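Local coordinates for protein octaprenyl-diphosphate synthase (Roseobacter denitrificans, PDB 4JXN) that probably makes octaprenyl diphosphate, the precursor of quinone side chains, by adding five isopentenyl units to farnesyl diphosphate with the help of magnesium, at residues Gly210-Ile215 against Ala304-Ala309. Numbering follows the deposited sequence.
Sequences GDALGI and ARAKAA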
# COMPACT_ATOMS: atom_id res chain seq x y z
N GLY A 210 1.58 -6.25 23.43
CA GLY A 210 2.12 -5.48 22.33
C GLY A 210 1.50 -4.10 22.23
O GLY A 210 2.17 -3.14 21.87
N ASP A 211 0.22 -3.98 22.55
CA ASP A 211 -0.45 -2.69 22.51
C ASP A 211 0.15 -1.78 23.57
O ASP A 211 0.60 -0.67 23.29
CB ASP A 211 -1.96 -2.87 22.69
CG ASP A 211 -2.71 -1.54 22.80
OD1 ASP A 211 -2.78 -0.78 21.80
OD2 ASP A 211 -3.24 -1.25 23.89
N ALA A 212 0.20 -2.27 24.81
CA ALA A 212 0.72 -1.45 25.89
C ALA A 212 2.18 -1.12 25.66
O ALA A 212 2.59 0.01 25.92
CB ALA A 212 0.54 -2.14 27.22
N LEU A 213 2.96 -2.09 25.18
CA LEU A 213 4.38 -1.86 24.90
C LEU A 213 4.58 -0.82 23.80
O LEU A 213 5.55 -0.07 23.85
CB LEU A 213 5.08 -3.16 24.47
CG LEU A 213 6.61 -3.13 24.30
CD1 LEU A 213 7.31 -3.02 25.65
CD2 LEU A 213 7.11 -4.34 23.53
N GLY A 214 3.70 -0.81 22.81
CA GLY A 214 3.81 0.13 21.70
C GLY A 214 3.49 1.55 22.15
O GLY A 214 4.15 2.52 21.74
N ILE A 215 2.46 1.66 23.00
CA ILE A 215 2.07 2.93 23.57
C ILE A 215 3.21 3.48 24.42
O ILE A 215 3.57 4.65 24.29
CB ILE A 215 0.75 2.83 24.39
CG1 ILE A 215 -0.42 2.44 23.47
CG2 ILE A 215 0.41 4.17 25.03
CD1 ILE A 215 -1.66 1.96 24.21
N ALA A 304 4.07 -1.18 32.78
CA ALA A 304 3.69 -2.14 33.82
C ALA A 304 2.49 -2.96 33.35
O ALA A 304 2.39 -4.15 33.65
CB ALA A 304 3.37 -1.43 35.12
N ARG A 305 1.60 -2.31 32.60
CA ARG A 305 0.45 -2.97 32.00
C ARG A 305 0.87 -4.06 31.04
O ARG A 305 0.28 -5.14 31.03
CB ARG A 305 -0.44 -1.96 31.28
CG ARG A 305 -1.76 -2.52 30.80
CD ARG A 305 -2.71 -1.45 30.31
NE ARG A 305 -2.36 -0.90 29.00
CZ ARG A 305 -2.76 -1.39 27.82
NH1 ARG A 305 -2.37 -0.79 26.71
NH2 ARG A 305 -3.53 -2.47 27.74
N ALA A 306 1.90 -3.79 30.24
CA ALA A 306 2.44 -4.79 29.33
C ALA A 306 2.84 -6.03 30.12
O ALA A 306 2.39 -7.14 29.82
CB ALA A 306 3.64 -4.25 28.57
N LYS A 307 3.65 -5.85 31.15
CA LYS A 307 4.14 -6.98 31.92
C LYS A 307 3.03 -7.74 32.61
O LYS A 307 3.05 -8.96 32.64
CB LYS A 307 5.15 -6.51 32.96
CG LYS A 307 6.19 -5.55 32.43
CD LYS A 307 6.80 -4.75 33.55
CE LYS A 307 7.84 -5.56 34.29
NZ LYS A 307 8.44 -4.78 35.40
N ALA A 308 2.06 -7.03 33.16
CA ALA A 308 0.92 -7.69 33.80
C ALA A 308 0.12 -8.52 32.81
O ALA A 308 -0.40 -9.56 33.16
CB ALA A 308 0.01 -6.68 34.47
N ALA A 309 0.04 -8.06 31.57
CA ALA A 309 -0.71 -8.78 30.55
C ALA A 309 -0.12 -10.17 30.25
O ALA A 309 -0.82 -11.04 29.73
CB ALA A 309 -0.79 -7.96 29.27
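Arg305 reaches from helix 291-309 over Ala212 to Asp211 on helix 200-224, tying together two nearly antiparallel helices of the all-helical trans-prenyl synthase fold. The axes of the two short segments approach to 7.9 Å, with 163° between their directions, a close pairing consistent with the small Ala212 and Ala306 that face each other. At Arg305, CG anti to the backbone N (chi1 -172°) starts the chain out toward helix 200-224, and a bend at chi3 precedes the guanidinium that lies beside Ala212. Arg305 NH1 donates to Asp211 OD2 over 3.0 Å in a fairly straight bond of a salt bridge. The oxygen lies close to the guanidinium plane, whereas NH1 sits above the carboxylate plane; the two planes are turned 66° apart. Ala212 CB covers one guanidinium face, offset toward the rim and 3.2 Å from Arg305 NH1, while Ile215 CD1 comes up at the edge. NH1 also bonds to Gln302 one turn earlier and NH2 pairs with Glu208, so several bonds hold the group against rotation. Asp211 in turn gives OD1 to Arg178 of helix 170-196; this buried carboxylate thus lies between two arginines, which would probably favour its charged form. An alanine in place of Arg305 would probably leave Asp211 with Arg178 but without its cross-helix mate, Glu208 without this positive partner, and the methyl of Ala212 without its flat cover. Next along the helix, Ala306 makes the closest backbone approach, its CA 5.1 Å from that of Ala212. Its methyl packs against Ala212 and the start of Leu213, while the Leu213 side chain runs on to Leu325 and Val329 of helix 317-330. Between the paired helices, Ala306 CB lies 4.0 Å from Ala212 CB and 4.1 Å from the backbone N of Leu213.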